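Local coordinates for outer surface protein (Bacillus cereus ATCC 14579, PDB 1X7F) that is uncharacterized but probably hydrolyses 6-phospho-N-acetylmuramic acid glycosides, as in the recycling of cell-wall sugars, at residues D184-C189 / L220-E225; V233-L238 / D245-G250; A152-I157 / H196-A201; S107-F112 / A132-N137; E322-L325 / G329-V332. All coordinates share one frame; numbering follows the deposited sequence. Where two conformers were deposited one is given.

Contact 1: D184-C189 / L220-E225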
# COMPACT_ATOMS: atom_id res chain seq x y z
N ASP A 184 11.97 7.85 -6.37
CA ASP A 184 12.27 9.14 -5.73
C ASP A 184 11.26 10.23 -6.12
O ASP A 184 10.89 11.05 -5.28
CB ASP A 184 13.71 9.60 -6.01
CG ASP A 184 14.76 8.74 -5.30
OD1 ASP A 184 14.48 8.10 -4.25
OD2 ASP A 184 15.93 8.66 -5.73
N TYR A 185 10.83 10.24 -7.38
CA TYR A 185 9.82 11.20 -7.84
C TYR A 185 8.50 10.99 -7.09
O TYR A 185 7.88 11.95 -6.61
CB TYR A 185 9.63 11.12 -9.37
CG TYR A 185 8.55 12.04 -9.92
CD1 TYR A 185 8.83 13.38 -10.19
CD2 TYR A 185 7.26 11.57 -10.16
CE1 TYR A 185 7.86 14.23 -10.70
CE2 TYR A 185 6.27 12.41 -10.66
CZ TYR A 185 6.57 13.74 -10.92
OH TYR A 185 5.60 14.59 -11.41
N PHE A 186 8.07 9.73 -6.99
CA PHE A 186 6.85 9.33 -6.30
C PHE A 186 6.81 9.79 -4.84
O PHE A 186 5.76 10.20 -4.34
CB PHE A 186 6.70 7.80 -6.39
CG PHE A 186 5.74 7.21 -5.39
CD1 PHE A 186 4.38 7.11 -5.70
CD2 PHE A 186 6.18 6.76 -4.16
CE1 PHE A 186 3.49 6.57 -4.79
CE2 PHE A 186 5.29 6.21 -3.24
CZ PHE A 186 3.94 6.11 -3.56
N ILE A 187 7.96 9.70 -4.17
CA ILE A 187 8.10 10.16 -2.79
C ILE A 187 7.99 11.68 -2.68
O ILE A 187 7.25 12.18 -1.83
CB ILE A 187 9.43 9.62 -2.18
CG1 ILE A 187 9.40 8.07 -2.06
CG2 ILE A 187 9.77 10.32 -0.86
CD1 ILE A 187 8.43 7.49 -1.00
N ARG A 188 8.72 12.42 -3.51
CA ARG A 188 8.60 13.89 -3.53
C ARG A 188 7.14 14.33 -3.67
O ARG A 188 6.67 15.17 -2.90
CB ARG A 188 9.45 14.53 -4.65
CG ARG A 188 10.96 14.53 -4.39
CD ARG A 188 11.80 15.46 -5.31
NE ARG A 188 11.50 15.29 -6.73
CZ ARG A 188 12.07 14.39 -7.55
NH1 ARG A 188 13.00 13.55 -7.11
NH2 ARG A 188 11.71 14.35 -8.83
N CYS A 189 6.43 13.74 -4.64
CA CYS A 189 5.01 14.01 -4.88
C CYS A 189 4.16 13.75 -3.64
O CYS A 189 3.38 14.60 -3.23
CB CYS A 189 4.48 13.15 -6.02
SG CYS A 189 5.05 13.57 -7.67
N LEU A 220 -2.30 -1.69 -13.98
CA LEU A 220 -2.73 -0.35 -13.58
C LEU A 220 -2.23 -0.01 -12.17
O LEU A 220 -2.97 -0.10 -11.19
CB LEU A 220 -4.27 -0.21 -13.68
CG LEU A 220 -4.92 -0.50 -15.04
CD1 LEU A 220 -6.42 -0.19 -15.01
CD2 LEU A 220 -4.27 0.30 -16.17
N CYS A 221 -0.96 0.36 -12.08
CA CYS A 221 -0.37 0.76 -10.80
C CYS A 221 0.29 2.12 -10.96
O CYS A 221 0.48 2.59 -12.09
CB CYS A 221 0.67 -0.28 -10.34
SG CYS A 221 1.89 -0.64 -11.62
N THR A 222 0.61 2.74 -9.84
CA THR A 222 1.26 4.05 -9.81
C THR A 222 2.78 3.96 -9.98
O THR A 222 3.36 4.63 -10.84
CB THR A 222 0.93 4.76 -8.50
OG1 THR A 222 -0.46 5.09 -8.46
CG2 THR A 222 1.65 6.12 -8.43
N LEU A 223 3.42 3.16 -9.13
CA LEU A 223 4.88 2.96 -9.20
C LEU A 223 5.18 1.96 -10.30
O LEU A 223 4.55 0.88 -10.35
CB LEU A 223 5.44 2.43 -7.87
CG LEU A 223 5.76 3.49 -6.80
CD1 LEU A 223 5.76 2.87 -5.39
CD2 LEU A 223 7.09 4.23 -7.10
N GLU A 224 6.14 2.28 -11.15
CA GLU A 224 6.52 1.33 -12.19
C GLU A 224 7.00 0.01 -11.60
O GLU A 224 6.68 -1.06 -12.12
CB GLU A 224 7.57 1.92 -13.16
CG GLU A 224 7.91 1.01 -14.34
CD GLU A 224 6.67 0.58 -15.11
OE1 GLU A 224 5.73 1.39 -15.23
OE2 GLU A 224 6.64 -0.56 -15.64
N GLU A 225 7.73 0.08 -10.48
CA GLU A 225 8.37 -1.11 -9.89
C GLU A 225 7.37 -2.13 -9.36
O GLU A 225 7.73 -3.28 -9.08
CB GLU A 225 9.36 -0.70 -8.78
CG GLU A 225 8.70 0.01 -7.59
CD GLU A 225 9.71 0.77 -6.76
OE1 GLU A 225 10.24 1.81 -7.24
OE2 GLU A 225 9.97 0.34 -5.62
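L223 covers one face of the F186 ring. Its CD1 is 4.0 Å from the centroid of that ring, 11° off the ring normal. This is a CH-pi contact, with the methyl over the middle of the face. The other branch reaches back along the side chain: L223 CD2 touches F186 CB at 3.7 Å and also meets F186 CG. The leucine thus spans the phenylalanine from the root of the ring to its centre. The two side chains cross at about a right angle. T222 adds its methyl: T222 CG2 is 4.0 Å from F186 CD1 and approaches the ring obliquely. F186 CG is anti to the backbone N (chi1 163°), which carries the ring off the helix toward the 220-225 loop. T222 CG2 serves the aromatic packing, while OG1 is hydrogen-bonded to N172 O and F203 N. The F186 ring also stacks with H171, and both F186 and L223 rest on L238 of helix 231-240. All three touching residues are buried. This apolar packing joins helix 183-195 to the long loop that follows strand 201-204, within a domain whose eight parallel strands and outer helices are those of a TIM-type beta/alpha barrel.

Contact 2: V233-L238 / D245-G250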
# COMPACT_ATOMS: atom_id res chain seq x y z
N VAL A 233 2.24 -7.37 -1.88
CA VAL A 233 3.56 -6.76 -1.71
C VAL A 233 3.53 -5.27 -2.12
O VAL A 233 4.05 -4.42 -1.42
CB VAL A 233 4.66 -7.57 -2.45
CG1 VAL A 233 6.03 -6.91 -2.34
CG2 VAL A 233 4.71 -9.00 -1.87
N GLN A 234 2.90 -4.98 -3.25
CA GLN A 234 2.60 -3.61 -3.64
C GLN A 234 1.92 -2.78 -2.53
O GLN A 234 2.34 -1.67 -2.27
CB GLN A 234 1.70 -3.60 -4.88
CG GLN A 234 2.24 -4.35 -6.09
CD GLN A 234 1.22 -4.38 -7.22
OE1 GLN A 234 0.85 -5.45 -7.72
NE2 GLN A 234 0.77 -3.22 -7.63
N ALA A 235 0.89 -3.34 -1.89
CA ALA A 235 0.18 -2.67 -0.81
C ALA A 235 1.05 -2.46 0.42
O ALA A 235 1.07 -1.37 1.01
CB ALA A 235 -1.09 -3.43 -0.44
N LYS A 236 1.77 -3.51 0.81
CA LYS A 236 2.76 -3.43 1.89
C LYS A 236 3.72 -2.28 1.62
O LYS A 236 3.98 -1.46 2.50
CB LYS A 236 3.56 -4.74 2.01
CG LYS A 236 2.86 -5.90 2.73
CD LYS A 236 3.79 -7.14 2.77
CE LYS A 236 3.09 -8.34 3.37
NZ LYS A 236 4.03 -9.39 3.85
N HIS A 237 4.24 -2.21 0.40
CA HIS A 237 5.20 -1.18 0.07
C HIS A 237 4.63 0.24 0.23
O HIS A 237 5.21 1.07 0.93
CB HIS A 237 5.78 -1.42 -1.32
CG HIS A 237 6.89 -0.48 -1.67
ND1 HIS A 237 7.30 -0.28 -2.97
CD2 HIS A 237 7.68 0.30 -0.90
CE1 HIS A 237 8.29 0.59 -2.99
NE2 HIS A 237 8.54 0.96 -1.74
N LEU A 238 3.49 0.50 -0.41
CA LEU A 238 2.82 1.82 -0.30
C LEU A 238 2.59 2.30 1.14
O LEU A 238 2.88 3.45 1.47
CB LEU A 238 1.50 1.81 -1.09
CG LEU A 238 1.60 1.66 -2.61
CD1 LEU A 238 0.23 1.69 -3.25
CD2 LEU A 238 2.48 2.73 -3.21
N ASP A 245 -2.03 6.75 2.43
CA ASP A 245 -3.10 6.30 3.32
C ASP A 245 -3.94 5.20 2.69
O ASP A 245 -4.16 4.16 3.31
CB ASP A 245 -3.99 7.48 3.72
CG ASP A 245 -3.19 8.65 4.24
OD1 ASP A 245 -2.33 8.44 5.13
OD2 ASP A 245 -3.34 9.81 3.82
N ASP A 246 -4.41 5.42 1.46
CA ASP A 246 -5.34 4.50 0.82
C ASP A 246 -4.70 3.73 -0.34
O ASP A 246 -3.99 4.31 -1.16
CB ASP A 246 -6.61 5.25 0.35
CG ASP A 246 -7.38 5.87 1.51
OD1 ASP A 246 -7.00 5.65 2.68
OD2 ASP A 246 -8.40 6.59 1.36
N VAL A 247 -4.96 2.43 -0.40
CA VAL A 247 -4.42 1.59 -1.46
C VAL A 247 -5.58 1.10 -2.33
O VAL A 247 -6.49 0.44 -1.84
CB VAL A 247 -3.55 0.43 -0.87
CG1 VAL A 247 -3.15 -0.57 -1.95
CG2 VAL A 247 -2.30 0.99 -0.19
N ILE A 248 -5.55 1.46 -3.62
CA ILE A 248 -6.65 1.15 -4.53
C ILE A 248 -6.17 0.23 -5.65
O ILE A 248 -5.17 0.52 -6.29
CB ILE A 248 -7.28 2.46 -5.14
CG1 ILE A 248 -7.61 3.48 -4.03
CG2 ILE A 248 -8.52 2.15 -5.95
CD1 ILE A 248 -7.89 4.91 -4.53
N ILE A 249 -6.88 -0.88 -5.88
CA ILE A 249 -6.64 -1.70 -7.07
C ILE A 249 -7.16 -0.97 -8.31
O ILE A 249 -8.35 -0.65 -8.39
CB ILE A 249 -7.32 -3.09 -6.94
CG1 ILE A 249 -7.01 -3.71 -5.57
CG2 ILE A 249 -6.94 -3.99 -8.13
CD1 ILE A 249 -7.74 -4.98 -5.27
N GLY A 250 -6.26 -0.71 -9.27
CA GLY A 250 -6.54 0.11 -10.44
C GLY A 250 -7.30 -0.59 -11.55
O GLY A 250 -8.07 0.04 -12.26
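V247 projects from its strand at helix 231-240 and meets A235 and L238, one turn apart on that helix. Its CB bears two methyls, and each has its own partner. CG1 is anti to the backbone N (chi1 171°) and goes to the alanine: V247 CG1 is 3.8 Å from A235 CB. The same methyl comes within 4.1 Å of A235 CA, which is consistent with close packing of the helix on the sheet. CG2 takes the other direction and serves the leucine. V247 CG2 stands 4.0 Å from L238 CB. It is equally far from L238 CD1, so one methyl meets both the root and one branch of that side chain. The valine is therefore spread over two positions of the helix. I204 of the neighbouring strand touches both L238 and V247, and L262 of helix 256-264 touches A235. The backbone of V247 is bonded to K28 and G30, which ties the strand to the first strand of the barrel. No hydrogen bond crosses between the two segments. The contact is purely apolar and buried, so it rests on van der Waals packing and the exclusion of water.

Contact 3: A152-I157 / H196-A201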
# COMPACT_ATOMS: atom_id res chain seq x y z
N ALA A 152 4.35 22.92 -6.88
CA ALA A 152 3.70 23.61 -5.77
C ALA A 152 2.24 23.93 -6.12
O ALA A 152 1.83 25.09 -6.24
CB ALA A 152 4.46 24.88 -5.41
N TYR A 153 1.47 22.85 -6.29
CA TYR A 153 0.07 22.89 -6.72
C TYR A 153 -0.82 23.26 -5.55
O TYR A 153 -1.65 24.18 -5.65
CB TYR A 153 -0.30 21.51 -7.30
CG TYR A 153 -1.70 21.35 -7.87
CD1 TYR A 153 -2.37 20.13 -7.74
CD2 TYR A 153 -2.34 22.38 -8.55
CE1 TYR A 153 -3.64 19.95 -8.26
CE2 TYR A 153 -3.63 22.21 -9.07
CZ TYR A 153 -4.27 20.99 -8.92
OH TYR A 153 -5.53 20.78 -9.42
N LEU A 154 -0.63 22.56 -4.43
CA LEU A 154 -1.34 22.86 -3.17
C LEU A 154 -1.11 24.27 -2.65
O LEU A 154 -2.07 24.94 -2.24
CB LEU A 154 -0.98 21.83 -2.09
CG LEU A 154 -1.65 20.46 -2.15
CD1 LEU A 154 -0.98 19.50 -1.16
CD2 LEU A 154 -3.14 20.58 -1.86
N GLU A 155 0.15 24.71 -2.67
CA GLU A 155 0.55 26.05 -2.22
C GLU A 155 -0.23 27.13 -2.96
O GLU A 155 -0.54 28.18 -2.41
CB GLU A 155 2.05 26.26 -2.43
CG GLU A 155 2.95 25.12 -1.97
CD GLU A 155 3.24 25.15 -0.48
OE1 GLU A 155 3.13 26.23 0.15
OE2 GLU A 155 3.60 24.09 0.07
N ASN A 156 -0.52 26.85 -4.23
CA ASN A 156 -1.30 27.72 -5.11
C ASN A 156 -2.78 27.72 -4.70
O ASN A 156 -3.35 28.78 -4.43
CB ASN A 156 -1.10 27.27 -6.56
CG ASN A 156 -1.68 28.24 -7.57
OD1 ASN A 156 -1.57 29.47 -7.42
ND2 ASN A 156 -2.27 27.70 -8.62
N ILE A 157 -3.37 26.53 -4.64
CA ILE A 157 -4.78 26.33 -4.26
C ILE A 157 -5.11 26.93 -2.89
O ILE A 157 -6.12 27.62 -2.75
CB ILE A 157 -5.16 24.81 -4.31
CG1 ILE A 157 -5.05 24.27 -5.73
CG2 ILE A 157 -6.56 24.58 -3.75
CD1 ILE A 157 -5.06 22.76 -5.82
N HIS A 196 1.09 18.90 4.00
CA HIS A 196 -0.12 19.68 4.23
C HIS A 196 -1.25 18.88 4.87
O HIS A 196 -2.39 19.36 4.93
CB HIS A 196 -0.58 20.31 2.91
CG HIS A 196 0.37 21.34 2.38
ND1 HIS A 196 0.44 22.62 2.90
CD2 HIS A 196 1.29 21.29 1.39
CE1 HIS A 196 1.36 23.30 2.25
NE2 HIS A 196 1.89 22.52 1.32
N GLY A 197 -0.94 17.68 5.35
CA GLY A 197 -1.90 16.83 6.04
C GLY A 197 -3.10 16.38 5.22
O GLY A 197 -4.17 16.12 5.77
N ILE A 198 -2.92 16.27 3.90
CA ILE A 198 -4.01 15.85 3.01
C ILE A 198 -3.92 14.36 2.68
O ILE A 198 -2.86 13.84 2.35
CB ILE A 198 -4.06 16.77 1.74
CG1 ILE A 198 -4.61 18.14 2.15
CG2 ILE A 198 -4.93 16.16 0.62
CD1 ILE A 198 -4.09 19.28 1.34
N ARG A 199 -5.06 13.69 2.82
CA ARG A 199 -5.24 12.27 2.56
C ARG A 199 -4.70 11.88 1.19
O ARG A 199 -5.07 12.49 0.19
CB ARG A 199 -6.73 12.00 2.59
CG ARG A 199 -7.16 10.68 3.12
CD ARG A 199 -8.67 10.65 3.33
NE ARG A 199 -9.22 9.45 2.72
CZ ARG A 199 -10.46 9.34 2.26
NH1 ARG A 199 -11.32 10.36 2.32
NH2 ARG A 199 -10.84 8.19 1.73
N SER A 200 -3.83 10.87 1.15
CA SER A 200 -3.25 10.43 -0.11
C SER A 200 -3.66 9.01 -0.44
O SER A 200 -4.04 8.23 0.43
CB SER A 200 -1.72 10.53 -0.07
OG SER A 200 -1.20 9.75 0.98
N ALA A 201 -3.58 8.68 -1.73
CA ALA A 201 -3.86 7.34 -2.22
C ALA A 201 -3.01 7.07 -3.47
O ALA A 201 -2.63 7.99 -4.19
CB ALA A 201 -5.38 7.20 -2.52
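H196 NE2 donates a hydrogen bond to E155 OE2 at 2.6 Å, with an N-H...O angle of 146°. E155 is modelled in two conformers and this bond belongs to one, so it may not always be held. This His-carboxylate pair links helix 153-157 to the end of helix 183-195, both on the outside of the beta/alpha barrel domain. The oxygen sits in the plane of the imidazole, at its edge. The ring, however, meets the carboxylate from above, and the two planes are 62° apart. In this conformer E155 starts with CG beside its backbone N (chi1 -47°) and bends again at chi2, which curls the carboxylate round to the histidine. K195 lies near the same OE2 in a long, weak ion pair. Helix 183-195 ends in a Schellman motif with G197 at C-prime, in which I198 N bonds to F193 O and G197 N to K194 O. The turn places H196 and I198 on the same neighbour, L154. L154 CD1 packs obliquely against the imidazole, 3.9 Å from H196 CD2. Beside the polar pair, L154 and I198 make an apolar, buried part of the contact and share F193 as a neighbour. They reach toward each other tip to tip, and L154 CD2 touches I198 CD1 at 3.6 Å.

Contact 4: S107-F112 / A132-N137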
# COMPACT_ATOMS: atom_id res chain seq x y z
N SER A 107 -19.10 24.33 -12.69
CA SER A 107 -19.07 24.16 -11.23
C SER A 107 -20.48 24.27 -10.63
O SER A 107 -20.76 25.08 -9.73
CB SER A 107 -18.07 25.11 -10.57
OG SER A 107 -16.74 24.63 -10.73
N ASP A 108 -21.37 23.45 -11.20
CA ASP A 108 -22.58 22.97 -10.55
C ASP A 108 -22.36 21.47 -10.40
O ASP A 108 -22.78 20.67 -11.24
CB ASP A 108 -23.82 23.27 -11.41
CG ASP A 108 -24.24 24.73 -11.35
OD1 ASP A 108 -23.63 25.48 -10.55
OD2 ASP A 108 -25.16 25.22 -12.06
N LEU A 109 -21.66 21.10 -9.33
CA LEU A 109 -21.29 19.70 -9.10
C LEU A 109 -22.47 18.85 -8.60
O LEU A 109 -22.28 17.77 -8.03
CB LEU A 109 -20.08 19.60 -8.16
CG LEU A 109 -18.83 20.44 -8.47
CD1 LEU A 109 -17.77 20.22 -7.40
CD2 LEU A 109 -18.26 20.13 -9.86
N SER A 110 -23.69 19.35 -8.85
CA SER A 110 -24.94 18.71 -8.43
C SER A 110 -25.15 17.34 -9.08
O SER A 110 -25.61 16.41 -8.42
CB SER A 110 -26.14 19.63 -8.70
OG SER A 110 -26.00 20.33 -9.93
N PHE A 111 -24.82 17.23 -10.37
CA PHE A 111 -24.93 15.96 -11.09
C PHE A 111 -24.16 14.82 -10.40
O PHE A 111 -24.63 13.68 -10.38
CB PHE A 111 -24.49 16.11 -12.55
CG PHE A 111 -24.47 14.80 -13.32
CD1 PHE A 111 -25.65 14.25 -13.81
CD2 PHE A 111 -23.27 14.12 -13.54
CE1 PHE A 111 -25.65 13.04 -14.51
CE2 PHE A 111 -23.25 12.90 -14.23
CZ PHE A 111 -24.44 12.37 -14.72
N PHE A 112 -22.98 15.12 -9.86
CA PHE A 112 -22.18 14.13 -9.13
C PHE A 112 -22.82 13.79 -7.78
O PHE A 112 -22.76 12.64 -7.33
CB PHE A 112 -20.74 14.61 -8.94
CG PHE A 112 -20.10 15.14 -10.21
CD1 PHE A 112 -19.83 14.29 -11.28
CD2 PHE A 112 -19.78 16.50 -10.33
CE1 PHE A 112 -19.25 14.78 -12.46
CE2 PHE A 112 -19.20 17.00 -11.51
CZ PHE A 112 -18.94 16.14 -12.58
N ALA A 132 -9.87 25.81 -5.57
CA ALA A 132 -10.24 26.48 -4.32
C ALA A 132 -11.75 26.69 -4.17
O ALA A 132 -12.32 26.36 -3.10
CB ALA A 132 -9.51 27.82 -4.19
N LYS A 133 -12.39 27.22 -5.25
CA LYS A 133 -13.84 27.48 -5.23
C LYS A 133 -14.68 26.21 -5.19
O LYS A 133 -15.80 26.21 -4.66
CB LYS A 133 -14.26 28.35 -6.43
CG LYS A 133 -14.11 29.84 -6.19
CD LYS A 133 -13.10 30.47 -7.14
CE LYS A 133 -13.78 30.91 -8.45
NZ LYS A 133 -12.79 30.96 -9.56
N MET A 134 -14.14 25.13 -5.76
CA MET A 134 -14.83 23.85 -5.79
C MET A 134 -14.92 23.18 -4.41
O MET A 134 -15.86 22.42 -4.14
CB MET A 134 -14.17 22.90 -6.80
CG MET A 134 -14.45 23.27 -8.25
SD MET A 134 -13.42 22.34 -9.40
CE MET A 134 -14.30 20.78 -9.47
N THR A 135 -13.94 23.48 -3.55
CA THR A 135 -13.91 22.94 -2.18
C THR A 135 -15.03 23.52 -1.32
O THR A 135 -15.35 22.98 -0.26
CB THR A 135 -12.54 23.16 -1.50
OG1 THR A 135 -12.32 24.56 -1.27
CG2 THR A 135 -11.40 22.78 -2.43
N ASN A 136 -15.61 24.63 -1.79
CA ASN A 136 -16.74 25.28 -1.11
C ASN A 136 -18.10 24.86 -1.69
O ASN A 136 -19.10 25.55 -1.49
CB ASN A 136 -16.62 26.81 -1.16
CG ASN A 136 -15.32 27.32 -0.53
OD1 ASN A 136 -14.74 26.65 0.51
ND2 ASN A 136 -14.85 28.53 -1.14
N ASN A 137 -18.14 23.73 -2.40
CA ASN A 137 -19.39 23.23 -2.98
C ASN A 137 -20.43 22.86 -1.90
O ASN A 137 -20.07 22.32 -0.85
CB ASN A 137 -19.13 22.07 -3.96
CG ASN A 137 -18.93 20.73 -3.27
OD1 ASN A 137 -19.91 20.04 -2.94
ND2 ASN A 137 -17.66 20.34 -3.07
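Both methyls of L109 meet M134 CE, and L109 CD1 also touches N137 CB. The contact joins two connections on the outer side of the beta/alpha barrel domain: the start of helix 110-115, and the region of helix 129-134 with the turn after it. L109 CD2 is 4.0 Å from M134 CE, and the two side chains cross at about a right angle. L109 CD1 lies 4.1 Å from N137 CB. The methionine chain runs out from its helix and bends at chi3 (80°), which swings the terminal methyl onto the leucine. Nearer its root, M134 CG is 3.6 Å from S107 OG, at the more exposed margin. L109 and M134 both also rest on I120 and I143, from the strands beneath. L109 is the N-cap residue of its helix. On the other side, the type I turn from M134 to N137 sets the partners. Within it, T135 OG1 donates to A132 O at 2.6 Å and accepts from N163 N. N137 folds its amide back over the turn, and OD1 and ND2 have further partners in Y139 N and L141 O. M134 O takes two donors from the same residue: N137 N at 3.2 Å, and N137 ND2 at 3.0 Å, the latter with an N-H...O angle of 163°.

Contact 5: E322-L325 / G329-V332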
# COMPACT_ATOMS: atom_id res chain seq x y z
N GLU A 322 24.95 -26.44 11.16
CA GLU A 322 25.78 -26.03 10.03
C GLU A 322 25.49 -24.59 9.67
O GLU A 322 24.39 -24.26 9.24
CB GLU A 322 25.59 -26.95 8.80
CG GLU A 322 25.81 -28.44 9.05
CD GLU A 322 27.17 -28.80 9.64
OE1 GLU A 322 28.18 -28.10 9.34
OE2 GLU A 322 27.24 -29.79 10.40
N SER A 323 26.49 -23.73 9.89
CA SER A 323 26.43 -22.33 9.54
C SER A 323 26.81 -22.09 8.09
O SER A 323 27.71 -22.75 7.54
CB SER A 323 27.33 -21.51 10.48
OG SER A 323 26.71 -21.32 11.75
N VAL A 324 26.10 -21.17 7.45
CA VAL A 324 26.31 -20.85 6.04
C VAL A 324 26.62 -19.36 5.89
O VAL A 324 26.36 -18.55 6.81
CB VAL A 324 25.08 -21.25 5.14
CG1 VAL A 324 24.86 -22.77 5.13
CG2 VAL A 324 23.80 -20.52 5.56
N LEU A 325 27.21 -19.02 4.74
CA LEU A 325 27.43 -17.63 4.34
C LEU A 325 26.20 -16.80 4.67
O LEU A 325 25.08 -17.18 4.33
CB LEU A 325 27.72 -17.57 2.83
CG LEU A 325 28.09 -16.22 2.20
CD1 LEU A 325 29.50 -15.79 2.68
CD2 LEU A 325 28.03 -16.28 0.65
N GLY A 329 18.46 -11.11 3.68
CA GLY A 329 17.15 -11.72 3.79
C GLY A 329 17.10 -12.90 4.75
O GLY A 329 16.01 -13.40 5.07
N GLN A 330 18.27 -13.36 5.19
CA GLN A 330 18.32 -14.50 6.10
C GLN A 330 17.89 -14.06 7.47
O GLN A 330 18.27 -12.99 7.94
CB GLN A 330 19.72 -15.13 6.17
CG GLN A 330 20.05 -16.01 4.99
CD GLN A 330 21.52 -16.44 4.97
OE1 GLN A 330 21.96 -17.11 4.04
NE2 GLN A 330 22.26 -16.05 5.99
N VAL A 331 17.05 -14.89 8.10
CA VAL A 331 16.76 -14.74 9.52
C VAL A 331 17.73 -15.67 10.25
O VAL A 331 17.77 -16.87 9.96
CB VAL A 331 15.29 -15.07 9.85
CG1 VAL A 331 15.02 -14.90 11.33
CG2 VAL A 331 14.36 -14.19 9.01
N VAL A 332 18.54 -15.10 11.13
CA VAL A 332 19.53 -15.86 11.88
C VAL A 332 19.34 -15.58 13.36
O VAL A 332 18.71 -14.57 13.74
CB VAL A 332 21.03 -15.61 11.41
CG1 VAL A 332 21.20 -15.87 9.89
CG2 VAL A 332 21.53 -14.22 11.80
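V324 and L325 meet Q330 across a short return of the chain in the C-terminal domain. The amide orientation of Q330 is uncertain and is probably reversed in the model, so its two end atoms may be exchanged. The segment 322-325 has no regular structure and comes up to the start of strand 330-334. Along it, the S323 hydroxyl is hydrogen-bonded to D355 O and K358 O, and its one proton may be shared between them. V324 follows and lays one methyl, CG2, near the end of the Q330 amide. The two side chains cross obliquely, and V324 and Q330 both also touch I360 of strand 358-364. L325 comes next. Its side chain turns from Q330 and packs on E351, so its part in the contact is played by the backbone carbonyl. As modelled, L325 O is 3.1 Å from Q330 OE1 and 3.5 Å from Q330 NE2. Q330 reaches it with a chain extended beyond CG (chi2 171°), which carries the amide out from the strand to the loop. The backbone of Q330 is bonded to I348 in strand 345-348. The contact is small, 82 Å² in all. If the amide is turned back, its NH2 could donate to L325 O, and the chemistry would then be that of a single polar link beside a valine methyl.

In the fold
From the N terminus, contact 4 comes first and closes the span from the start of helix 110-115 to the region of helix 129-134 and the turn after it. Contact 3 opens next at helix 153-157. Contact 1 opens at 184-189 before contact 3 closes at 196-201, so these two cross along the chain. Contact 1 closes at 220-225. Contact 2 follows in series and returns helix 231-240 to strand 246-249. It touches contact 1 through L238, and contact 3 through the salt bridge of D246 with R199. Contacts 3 and 4 meet at I157 and A132. These four lie in the barrel domain and join helices, loops and one strand. Contact 5 makes a short return in the C-terminal domain, its centre about 31 Å from that of contact 2.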